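Local coordinates for putative periplasmic protein (Bacteroides eggerthii, PDB 4HBR) that is of unknown function but is a putative periplasmic protein, probably with a beta-lactamase-inhibitor-like fold, built on one long, curved antiparallel sheet, at residues Q101-Q112 against Q124-L134. Residues are numbered along the deposited sequence; the frame is centred on the assembly and turned at random. Where two conformers were deposited one is given.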
# COMPACT_ATOMS: atom_id res chain seq x y z
N GLN A 101 -4.32 6.60 -5.45
CA GLN A 101 -3.71 7.93 -5.49
C GLN A 101 -4.03 8.50 -6.85
O GLN A 101 -3.73 7.89 -7.88
CB GLN A 101 -2.21 7.89 -5.21
CG GLN A 101 -1.85 7.36 -3.81
CD GLN A 101 -0.36 7.31 -3.58
OE1 GLN A 101 0.45 7.33 -4.49
NE2 GLN A 101 0.03 7.25 -2.33
N VAL A 102 -4.71 9.65 -6.87
CA VAL A 102 -5.18 10.22 -8.13
C VAL A 102 -4.85 11.72 -8.13
O VAL A 102 -5.02 12.39 -7.13
CB VAL A 102 -6.70 9.89 -8.36
CG1 VAL A 102 -7.58 10.30 -7.16
CG2 VAL A 102 -7.25 10.47 -9.66
N GLY A 103 -4.31 12.19 -9.24
CA GLY A 103 -3.98 13.59 -9.39
C GLY A 103 -5.03 14.32 -10.19
O GLY A 103 -5.62 13.75 -11.11
N LYS A 104 -5.27 15.59 -9.84
CA LYS A 104 -6.16 16.49 -10.57
C LYS A 104 -5.24 17.60 -11.12
O LYS A 104 -5.04 18.61 -10.46
CB LYS A 104 -7.31 17.00 -9.68
CG LYS A 104 -8.30 15.90 -9.26
CD LYS A 104 -9.42 15.71 -10.27
CE LYS A 104 -10.73 16.22 -9.73
NZ LYS A 104 -11.78 16.24 -10.79
N PRO A 105 -4.55 17.35 -12.27
CA PRO A 105 -3.54 18.30 -12.76
C PRO A 105 -4.04 19.71 -13.05
O PRO A 105 -3.25 20.65 -12.93
CB PRO A 105 -3.02 17.64 -14.05
CG PRO A 105 -4.06 16.66 -14.44
CD PRO A 105 -4.61 16.16 -13.14
N ASN A 106 -5.32 19.87 -13.43
CA ASN A 106 -5.89 21.19 -13.75
C ASN A 106 -6.16 21.98 -12.46
O ASN A 106 -6.10 23.21 -12.47
CB ASN A 106 -7.16 21.05 -14.60
CG ASN A 106 -6.94 20.35 -15.92
OD1 ASN A 106 -6.16 20.80 -16.78
ND2 ASN A 106 -7.63 19.23 -16.13
N MSE A 107 -6.43 21.25 -11.36
CA MSE A 107 -6.69 21.75 -10.01
C MSE A 107 -5.36 21.92 -9.25
O MSE A 107 -5.30 22.63 -8.24
CB MSE A 107 -7.60 20.74 -9.28
CG MSE A 107 -8.38 21.30 -8.10
SE MSE A 107 -9.49 19.91 -7.30
CE MSE A 107 -10.91 19.85 -8.68
N GLN A 108 -4.30 21.24 -9.73
CA GLN A 108 -2.94 21.17 -9.18
C GLN A 108 -2.99 20.59 -7.74
O GLN A 108 -2.36 21.12 -6.82
CB GLN A 108 -2.22 22.53 -9.25
CG GLN A 108 -1.98 23.00 -10.69
CD GLN A 108 -1.03 24.15 -10.81
OE1 GLN A 108 -0.66 24.80 -9.84
NE2 GLN A 108 -0.61 24.42 -12.03
N MSE A 109 -3.76 19.50 -7.58
CA MSE A 109 -4.00 18.78 -6.33
C MSE A 109 -3.87 17.27 -6.53
O MSE A 109 -4.28 16.75 -7.56
CB MSE A 109 -5.41 19.07 -5.78
CG MSE A 109 -5.73 20.54 -5.54
SE MSE A 109 -4.90 21.26 -3.91
CE MSE A 109 -4.44 23.09 -4.57
N LYS A 110 -3.34 16.57 -5.51
CA LYS A 110 -3.20 15.12 -5.50
C LYS A 110 -4.02 14.57 -4.33
O LYS A 110 -4.00 15.15 -3.23
CB LYS A 110 -1.73 14.67 -5.44
CG LYS A 110 -1.55 13.20 -5.80
CD LYS A 110 -0.12 12.80 -6.15
CE LYS A 110 0.01 11.28 -6.13
NZ LYS A 110 1.23 10.78 -6.82
N TYR A 111 -4.76 13.49 -4.57
CA TYR A 111 -5.63 12.89 -3.55
C TYR A 111 -5.34 11.42 -3.35
O TYR A 111 -4.86 10.75 -4.26
CB TYR A 111 -7.11 13.08 -3.93
CG TYR A 111 -7.52 14.54 -4.04
CD1 TYR A 111 -7.40 15.23 -5.24
CD2 TYR A 111 -8.04 15.22 -2.94
CE1 TYR A 111 -7.78 16.56 -5.36
CE2 TYR A 111 -8.42 16.57 -3.04
CZ TYR A 111 -8.27 17.24 -4.25
OH TYR A 111 -8.64 18.56 -4.37
N GLN A 112 -5.66 10.93 -2.16
CA GLN A 112 -5.56 9.53 -1.78
C GLN A 112 -6.90 9.10 -1.19
O GLN A 112 -7.41 9.73 -0.25
CB GLN A 112 -4.42 9.31 -0.78
CG GLN A 112 -4.24 7.85 -0.38
CD GLN A 112 -2.98 7.67 0.39
OE1 GLN A 112 -1.88 7.65 -0.19
NE2 GLN A 112 -3.09 7.56 1.71
N GLN A 124 -10.76 10.16 2.40
CA GLN A 124 -10.42 10.99 1.26
C GLN A 124 -9.42 11.99 1.79
O GLN A 124 -9.79 12.81 2.64
CB GLN A 124 -11.69 11.66 0.75
CG GLN A 124 -11.67 12.12 -0.67
CD GLN A 124 -13.10 12.15 -1.17
OE1 GLN A 124 -13.81 11.12 -1.22
NE2 GLN A 124 -13.53 13.32 -1.58
N GLN A 125 -8.14 11.85 1.43
CA GLN A 125 -7.02 12.67 1.92
C GLN A 125 -6.47 13.53 0.78
O GLN A 125 -6.31 13.05 -0.33
CB GLN A 125 -5.91 11.71 2.42
CG GLN A 125 -5.04 12.06 3.63
CD GLN A 125 -4.20 10.84 4.06
OE1 GLN A 125 -4.70 9.72 4.30
NE2 GLN A 125 -2.90 11.07 4.23
N ASN A 126 -6.15 14.77 1.06
CA ASN A 126 -5.47 15.65 0.12
C ASN A 126 -3.99 15.44 0.43
O ASN A 126 -3.53 15.79 1.52
CB ASN A 126 -5.93 17.10 0.26
CG ASN A 126 -5.36 18.05 -0.76
OD1 ASN A 126 -4.20 17.98 -1.13
ND2 ASN A 126 -6.16 18.99 -1.21
N ILE A 127 -3.27 14.78 -0.49
CA ILE A 127 -1.86 14.43 -0.31
C ILE A 127 -0.94 15.33 -1.15
O ILE A 127 0.22 14.98 -1.34
CB ILE A 127 -1.61 12.92 -0.57
CG1 ILE A 127 -1.96 12.51 -2.03
CG2 ILE A 127 -2.35 12.07 0.48
CD1 ILE A 127 -1.28 11.23 -2.50
N THR A 128 -1.44 16.51 -1.60
CA THR A 128 -0.63 17.48 -2.33
C THR A 128 0.51 17.90 -1.41
O THR A 128 0.23 18.32 -0.28
CB THR A 128 -1.47 18.71 -2.79
OG1 THR A 128 -2.71 18.28 -3.34
CG2 THR A 128 -0.73 19.58 -3.80
N ASN A 129 1.77 17.74 -1.86
CA ASN A 129 3.00 18.11 -1.12
C ASN A 129 3.20 17.28 0.17
O ASN A 129 3.89 17.73 1.08
CB ASN A 129 3.02 19.63 -0.77
CG ASN A 129 2.66 20.60 -1.87
OD1 ASN A 129 1.80 21.47 -1.71
ND2 ASN A 129 3.36 20.51 -2.98
N ALA A 130 2.60 16.08 0.25
CA ALA A 130 2.73 15.19 1.41
C ALA A 130 3.61 14.02 1.05
O ALA A 130 3.69 13.70 -0.13
CB ALA A 130 1.36 14.72 1.87
N TYR A 131 4.31 13.41 2.02
CA TYR A 131 5.16 12.24 1.72
C TYR A 131 4.73 11.05 2.58
O TYR A 131 3.93 11.21 3.49
CB TYR A 131 6.68 12.52 1.90
CG TYR A 131 7.07 13.98 1.88
CD1 TYR A 131 6.85 14.77 0.75
CD2 TYR A 131 7.72 14.56 2.97
CE1 TYR A 131 7.19 16.12 0.73
CE2 TYR A 131 8.11 15.91 2.95
CZ TYR A 131 7.83 16.68 1.83
OH TYR A 131 8.19 18.01 1.77
N ASN A 132 5.25 9.86 2.26
CA ASN A 132 4.96 8.58 2.93
C ASN A 132 3.49 8.48 3.36
O ASN A 132 3.18 8.27 4.54
CB ASN A 132 5.91 8.38 4.15
CG ASN A 132 5.95 6.95 4.66
OD1 ASN A 132 5.77 5.97 3.91
ND2 ASN A 132 6.19 6.80 5.95
N THR A 133 2.58 8.66 2.39
CA THR A 133 1.14 8.71 2.63
C THR A 133 0.52 7.29 2.80
O THR A 133 -0.63 7.17 3.21
CB THR A 133 0.45 9.57 1.54
OG1 THR A 133 0.54 8.92 0.29
CG2 THR A 133 1.05 10.97 1.42
N LEU A 134 1.31 6.24 2.57
CA LEU A 134 0.85 4.86 2.71
C LEU A 134 1.60 4.10 3.82
O LEU A 134 1.49 2.87 3.88
CB LEU A 134 1.01 4.11 1.38
CG LEU A 134 0.01 4.47 0.28
CD1 LEU A 134 0.34 3.74 -1.03
CD2 LEU A 134 -1.44 4.23 0.73
O HOH W 1 -5.81 8.39 2.45
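The side-chain oxygen OE1 of Gln112 is gripped by two donors, one half of a buried amide satisfied at both ends: Thr133 OG1 at 2.8 Å and NE2 of Gln101, on the adjoining strand, at 2.9 Å. The latter donor lies in the carbonyl plane, while the hydroxyl comes in tilted from it. At the other end NE2 gives a nearly straight bond (174°) to Thr133 O, which it meets from above the peptide carbonyl plane, and a second to a water that also lies close to Gln125 OE1, at a distance short enough to be doubtful in detail. With four partners the amide is fixed in rotation. Its reach comes from an extended chain whose CG is anti to the backbone N (chi1 -178°), and Leu134 CD2 packs against OE1 at 3.6 Å.

Next to this network the strands pair through Gln112 and Gln125, whose backbones exchange two N-H...O bonds. One residue further along, Tyr111 and Asn126 form a non-hydrogen-bonded pair, and Asn126 ND2 comes within 3.8 Å of Tyr111 CE2, the amide and ring planes turned 51° apart. Ile127 N still reaches Lys110 O, but with a bent bond, as the second strand ends. Its side chain turns inward: CG2 touches Gln112 CB at 3.7 Å, and CD1 rests against CG and CE of Lys110, the two chains crossing. Beyond it a side chain replaces the backbone acceptor, for Lys110 N donates to Thr128 OG1 at 2.8 Å. That hydroxyl in turn donates to Asn126 OD1, which also takes Thr128 N and so closes an Asx turn. Overlapping with a type II turn over Ile127 to Ala130, it carries the chain off the edge strand of an antiparallel meander toward helix 136-139.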